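PDB 6Y2K: beta-galactosidase from Marinomonas sp. ef1, which probably hydrolyses terminal beta-D-galactosides, as a cold-active family GH42 beta-galactosidase that assembles into hexamers. Local coordinates for residues 73-78 against 138-143; 37-42 against 111-116. All coordinates share one frame; numbering follows the deposited sequence. Where two conformers were deposited one is given.

Contact 1: residues 73-78 against 138-143; sequences PTATPP and QTDNEY
Thr74 and Asp140 meet where two loops leave neighbouring strands, 67-71 and 134-138, of the (beta/alpha)8 TIM barrel, at the C-terminal ends of strands 3 and 4. Among the polar contacts, a single hydrogen bond joins the two segments: Thr74 OG1 donates to Asp140 OD2 at 2.6 Å, reaching the oxygen on its anti side, 26° out of the carboxylate plane. The two side chains cross at about a right angle. Thr74 OG1 is also bonded to Gln226 NE2, so the hydroxyl links the aspartate to helix 205-233. The carboxylate of Asp140 reaches the 73-76 beta turn because a chi1 of -160° sets CG opposite the backbone N, while OD1 accepts the backbone N-H of Asn141 (N to OD1 2.8 Å). Arg104 adds a salt bridge to OD1, and this buried carboxylate is therefore gripped at both oxygens, which probably favours its charged form. Within 138-143, Gln138 NE2 donates to Asp140 O at 2.9 Å from a position tilted 19° from the carbonyl plane. The Asn141-Glu142 pair stands where clan GH-A enzymes usually carry their acid/base glutamate, consistent with a part in the active site. Asn242 ND2 bonds Asn141 OD1. Van der Waals contact is small: Ala75 points its methyl at the other loop, with CB 3.6 Å from Asp140 OD1 and 3.9 Å from Asn141 CB.

Contact 2: residues 37-42 against 111-116; sequences FSWSTI and LEYREE
Trp39 reaches across to Tyr113 and to the backbone of Glu116, bridging segments whose nearest CA atoms, those of Trp39 and Glu116, are 11.7 Å apart. The contact is made by van der Waals packing. The outermost carbons of the indole's six-membered ring do the touching: Trp39 CZ3 lies 3.6 Å from Tyr113 OH and 4.2 Å from Tyr113 CE1. The two aromatic side chains approach from opposite directions, and the phenol comes to the indole obliquely, hydroxyl first. Tyr113 is sent out from its helix by a CG anti to the backbone nitrogen (chi1 -174°), which carries its hydroxyl end to Trp39. Next to this, Trp39 CH2 rests 4.0 Å from the carbonyl oxygen Glu116 O. In the TIM barrel, helix 39-42 is a short helix in the link from strand 29-34 to helix 52-63, whereas 111-116 opens helix 111-128, the long helix before strand 134-138. Met120 and Arg119, further along the latter helix, also lie against the indole. Polar ends turn to other partners: Trp39 NE1 bonds Glu43 OE1, Tyr113 OH bonds Thr74 O, and Glu116 OE2 bonds His85 NE2. On helix 39-42, Ser40 N and Ser40 OG are hydrogen-bonded to Ser184 and Asp186 of a second subunit, and Trp39 itself packs on that same Ser184.

How the contacts relate
Both contacts lie at the C-terminal end of the TIM barrel, their centres about 8 Å apart, and their segments alternate along the chain: 37-42, 73-78, 111-116, 138-143. These follow strand 29-34, follow strand 67-71, begin helix 111-128 and follow strand 134-138, so loops after three successive barrel strands and the start of one helix meet here. The contacts touch directly, for example where Thr76 OG1 lies 3.4 Å from Phe37 CD1 and Asn141 ND2 lies 3.3 Å from Phe37 CZ. Trp183 of a second subunit reaches both Thr76 and Phe37, placing the likely active-site loops beside an interface of the hexamer, the assembly on which the coexistence of cold activity and thermal stability relies.

Contact 1: residues 73-78 against 138-143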
loop_
_atom_site.group_PDB
_atom_site.type_symbol
_atom_site.label_atom_id
_atom_site.label_comp_id
_atom_site.label_asym_id
_atom_site.label_seq_id
_atom_site.Cartn_x
_atom_site.Cartn_y
_atom_site.Cartn_z
ATOM N N PRO A 73 35.667 -9.945 42.190
ATOM C CA PRO A 73 35.705 -10.743 40.967
ATOM C C PRO A 73 34.719 -11.924 40.903
ATOM O O PRO A 73 34.938 -12.875 40.140
ATOM C CB PRO A 73 37.150 -11.243 40.966
ATOM C CG PRO A 73 37.402 -11.500 42.409
ATOM C CD PRO A 73 36.737 -10.353 43.121
ATOM N N THR A 74 33.618 -11.834 41.639
ATOM C CA THR A 74 32.736 -12.981 41.864
ATOM C C THR A 74 31.759 -13.301 40.715
ATOM O O THR A 74 31.078 -14.330 40.761
ATOM C CB THR A 74 31.949 -12.818 43.180
ATOM O OG1 THR A 74 31.232 -11.581 43.174
ATOM C CG2 THR A 74 32.884 -12.835 44.375
ATOM N N ALA A 75 31.698 -12.449 39.692
ATOM C CA ALA A 75 30.865 -12.707 38.510
ATOM C C ALA A 75 31.403 -13.841 37.659
ATOM O O ALA A 75 30.630 -14.511 36.967
ATOM C CB ALA A 75 30.746 -11.448 37.658
ATOM N N THR A 76 32.721 -14.031 37.694
ATOM C CA THR A 76 33.416 -14.983 36.840
ATOM C C THR A 76 34.418 -15.824 37.645
ATOM O O THR A 76 35.628 -15.640 37.515
ATOM C CB THR A 76 34.129 -14.255 35.674
ATOM O OG1 THR A 76 34.786 -13.077 36.148
ATOM C CG2 THR A 76 33.129 -13.845 34.617
ATOM N N PRO A 77 33.916 -16.763 38.479
ATOM C CA PRO A 77 34.839 -17.645 39.202
ATOM C C PRO A 77 35.549 -18.633 38.258
ATOM O O PRO A 77 35.005 -18.951 37.187
ATOM C CB PRO A 77 33.931 -18.380 40.191
ATOM C CG PRO A 77 32.587 -18.379 39.533
ATOM C CD PRO A 77 32.507 -17.067 38.801
ATOM N N PRO A 78 36.761 -19.103 38.636
ATOM C CA PRO A 78 37.532 -19.947 37.716
ATOM C C PRO A 78 37.003 -21.372 37.596
ATOM O O PRO A 78 36.258 -21.830 38.462
ATOM C CB PRO A 78 38.948 -19.961 38.325
ATOM C CG PRO A 78 38.917 -19.084 39.527
ATOM C CD PRO A 78 37.479 -18.868 39.901
ATOM N N GLN A 138 32.889 -1.935 43.648
ATOM C CA GLN A 138 31.748 -2.533 42.937
ATOM C C GLN A 138 31.643 -3.993 43.348
ATOM O O GLN A 138 32.604 -4.751 43.177
ATOM C CB GLN A 138 31.933 -2.457 41.415
ATOM C CG GLN A 138 30.807 -3.132 40.620
ATOM C CD GLN A 138 31.041 -3.112 39.128
ATOM O OE1 GLN A 138 30.918 -2.069 38.500
ATOM N NE2 GLN A 138 31.373 -4.267 38.549
ATOM N N THR A 139 30.492 -4.400 43.880
ATOM C CA THR A 139 30.250 -5.813 44.180
ATOM C C THR A 139 29.919 -6.574 42.897
ATOM O O THR A 139 29.015 -6.187 42.173
ATOM C CB THR A 139 29.098 -5.997 45.173
ATOM O OG1 THR A 139 27.947 -5.275 44.716
ATOM C CG2 THR A 139 29.507 -5.494 46.554
ATOM N N ASP A 140 30.668 -7.632 42.603
ATOM C CA ASP A 140 30.328 -8.543 41.506
ATOM C C ASP A 140 30.295 -7.728 40.174
ATOM O O ASP A 140 31.135 -6.825 39.975
ATOM C CB ASP A 140 29.007 -9.261 41.869
ATOM C CG ASP A 140 28.766 -10.565 41.095
ATOM O OD1 ASP A 140 28.163 -10.483 39.989
ATOM O OD2 ASP A 140 29.090 -11.658 41.622
ATOM N N ASN A 141 29.375 -8.053 39.266
ATOM C CA ASN A 141 29.225 -7.341 37.996
ATOM C C ASN A 141 27.892 -7.730 37.352
ATOM O O ASN A 141 27.727 -8.867 36.919
ATOM C CB ASN A 141 30.365 -7.666 37.024
ATOM C CG ASN A 141 30.333 -6.782 35.787
ATOM O OD1 ASN A 141 30.730 -5.600 35.836
ATOM N ND2 ASN A 141 29.841 -7.334 34.676
ATOM N N GLU A 142 26.955 -6.786 37.316
ATOM C CA GLU A 142 25.675 -6.947 36.622
ATOM C C GLU A 142 24.926 -8.196 37.075
ATOM O O GLU A 142 24.702 -9.130 36.300
ATOM C CB GLU A 142 25.864 -6.941 35.090
ATOM C CG GLU A 142 26.314 -5.605 34.497
ATOM C CD GLU A 142 26.226 -5.576 32.973
ATOM O OE1 GLU A 142 26.461 -6.627 32.342
ATOM O OE2 GLU A 142 25.916 -4.504 32.394
ATOM N N TYR A 143 24.545 -8.195 38.350
ATOM C CA TYR A 143 23.680 -9.220 38.912
ATOM C C TYR A 143 22.516 -9.422 37.965
ATOM O O TYR A 143 21.896 -8.443 37.541
ATOM C CB TYR A 143 23.085 -8.788 40.265
ATOM C CG TYR A 143 24.033 -8.674 41.444
ATOM C CD1 TYR A 143 25.024 -9.621 41.678
ATOM C CD2 TYR A 143 23.888 -7.642 42.367
ATOM C CE1 TYR A 143 25.869 -9.523 42.783
ATOM C CE2 TYR A 143 24.728 -7.534 43.469
ATOM C CZ TYR A 143 25.713 -8.475 43.676
ATOM O OH TYR A 143 26.546 -8.365 44.776
#

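Contact 2: residues 37-42 against 111-116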
loop_
_atom_site.group_PDB
_atom_site.type_symbol
_atom_site.label_atom_id
_atom_site.label_comp_id
_atom_site.label_asym_id
_atom_site.label_seq_id
_atom_site.Cartn_x
_atom_site.Cartn_y
_atom_site.Cartn_z
ATOM N N PHE A 37 36.741 -8.988 36.690
ATOM C CA PHE A 37 36.879 -10.260 35.965
ATOM C C PHE A 37 38.241 -10.942 36.158
ATOM O O PHE A 37 38.622 -11.798 35.348
ATOM C CB PHE A 37 36.618 -10.052 34.462
ATOM C CG PHE A 37 35.242 -9.519 34.136
ATOM C CD1 PHE A 37 34.099 -10.167 34.586
ATOM C CD2 PHE A 37 35.091 -8.405 33.320
ATOM C CE1 PHE A 37 32.831 -9.689 34.271
ATOM C CE2 PHE A 37 33.830 -7.938 32.984
ATOM C CZ PHE A 37 32.699 -8.577 33.459
ATOM N N SER A 38 38.947 -10.617 37.246
ATOM C CA SER A 38 40.371 -10.989 37.396
ATOM C C SER A 38 40.667 -12.236 38.258
ATOM O O SER A 38 41.832 -12.525 38.515
ATOM C CB SER A 38 41.180 -9.774 37.914
ATOM O OG SER A 38 40.808 -9.402 39.236
ATOM N N TRP A 39 39.647 -12.990 38.675
ATOM C CA TRP A 39 39.879 -14.137 39.572
ATOM C C TRP A 39 40.893 -15.139 39.011
ATOM O O TRP A 39 41.769 -15.579 39.747
ATOM C CB TRP A 39 38.568 -14.844 39.973
ATOM C CG TRP A 39 38.623 -15.668 41.257
ATOM C CD1 TRP A 39 39.683 -16.385 41.752
ATOM C CD2 TRP A 39 37.539 -15.897 42.174
ATOM N NE1 TRP A 39 39.332 -17.025 42.913
ATOM C CE2 TRP A 39 38.025 -16.747 43.197
ATOM C CE3 TRP A 39 36.202 -15.484 42.222
ATOM C CZ2 TRP A 39 37.228 -17.167 44.267
ATOM C CZ3 TRP A 39 35.411 -15.906 43.286
ATOM C CH2 TRP A 39 35.929 -16.736 44.298
ATOM N N SER A 40 40.818 -15.486 37.724
ATOM C CA SER A 40 41.810 -16.420 37.150
ATOM C C SER A 40 43.243 -15.854 37.124
ATOM O O SER A 40 44.197 -16.626 37.099
ATOM C CB SER A 40 41.412 -16.923 35.754
ATOM O OG SER A 40 41.722 -15.995 34.725
ATOM N N THR A 41 43.388 -14.527 37.125
ATOM C CA THR A 41 44.707 -13.883 37.249
ATOM C C THR A 41 45.174 -13.927 38.714
ATOM O O THR A 41 46.337 -14.228 38.989
ATOM C CB THR A 41 44.669 -12.430 36.726
ATOM O OG1 THR A 41 44.262 -12.425 35.350
ATOM C CG2 THR A 41 46.035 -11.755 36.837
ATOM N N ILE A 42 44.256 -13.655 39.642
ATOM C CA ILE A 42 44.566 -13.666 41.078
ATOM C C ILE A 42 44.888 -15.081 41.582
ATOM O O ILE A 42 45.853 -15.257 42.320
ATOM C CB ILE A 42 43.414 -13.088 41.933
ATOM C CG1 ILE A 42 43.159 -11.611 41.584
ATOM C CG2 ILE A 42 43.725 -13.216 43.430
ATOM C CD1 ILE A 42 41.822 -11.088 42.063
ATOM N N LEU A 111 25.032 -22.045 48.592
ATOM C CA LEU A 111 25.703 -21.725 49.852
ATOM C C LEU A 111 27.212 -22.007 49.773
ATOM O O LEU A 111 28.020 -21.273 50.370
ATOM C CB LEU A 111 25.056 -22.485 51.005
ATOM C CG LEU A 111 23.554 -22.233 51.197
ATOM C CD1 LEU A 111 23.050 -23.008 52.409
ATOM C CD2 LEU A 111 23.242 -20.744 51.350
ATOM N N GLU A 112 27.588 -23.041 49.015
ATOM C CA GLU A 112 28.997 -23.347 48.787
ATOM C C GLU A 112 29.708 -22.190 48.077
ATOM O O GLU A 112 30.793 -21.791 48.492
ATOM C CB GLU A 112 29.175 -24.655 47.997
ATOM C CG GLU A 112 28.765 -25.918 48.756
ATOM C CD GLU A 112 29.130 -27.219 48.037
ATOM O OE1 GLU A 112 29.966 -27.209 47.102
ATOM O OE2 GLU A 112 28.594 -28.281 48.419
ATOM N N TYR A 113 29.106 -21.639 47.017
ATOM C CA TYR A 113 29.752 -20.518 46.322
ATOM C C TYR A 113 29.768 -19.256 47.196
ATOM O O TYR A 113 30.722 -18.491 47.150
ATOM C CB TYR A 113 29.133 -20.227 44.944
ATOM C CG TYR A 113 29.899 -19.158 44.178
ATOM C CD1 TYR A 113 31.283 -19.254 44.018
ATOM C CD2 TYR A 113 29.253 -18.043 43.642
ATOM C CE1 TYR A 113 32.004 -18.279 43.341
ATOM C CE2 TYR A 113 29.963 -17.063 42.950
ATOM C CZ TYR A 113 31.341 -17.190 42.807
ATOM O OH TYR A 113 32.067 -16.254 42.145
ATOM N N ARG A 114 28.730 -19.049 48.002
ATOM C CA ARG A 114 28.743 -17.913 48.935
ATOM C C ARG A 114 29.933 -17.967 49.899
ATOM O O ARG A 114 30.516 -16.928 50.202
ATOM C CB ARG A 114 27.458 -17.822 49.740
ATOM C CG ARG A 114 26.316 -17.187 48.975
ATOM C CD ARG A 114 25.117 -17.067 49.888
ATOM N NE ARG A 114 23.886 -16.962 49.143
ATOM C CZ ARG A 114 22.682 -16.902 49.694
ATOM N NH1 ARG A 114 22.517 -16.908 51.022
ATOM N NH2 ARG A 114 21.624 -16.826 48.908
ATOM N N GLU A 115 30.272 -19.161 50.390
ATOM C CA GLU A 115 31.442 -19.298 51.261
ATOM C C GLU A 115 32.735 -19.003 50.494
ATOM O O GLU A 115 33.620 -18.332 51.026
ATOM C CB GLU A 115 31.484 -20.664 51.954
ATOM C CG GLU A 115 30.407 -20.823 53.015
ATOM C CD GLU A 115 30.373 -19.672 54.016
ATOM O OE1 GLU A 115 31.393 -19.459 54.700
ATOM O OE2 GLU A 115 29.334 -18.987 54.134
ATOM N N GLU A 116 32.839 -19.459 49.238
ATOM C CA GLU A 116 33.998 -19.098 48.404
ATOM C C GLU A 116 34.074 -17.581 48.176
ATOM O O GLU A 116 35.163 -17.012 48.195
ATOM C CB GLU A 116 34.000 -19.828 47.051
ATOM C CG GLU A 116 34.158 -21.345 47.139
ATOM C CD GLU A 116 35.601 -21.821 47.294
ATOM O OE1 GLU A 116 36.483 -21.025 47.690
ATOM O OE2 GLU A 116 35.861 -23.017 47.014
#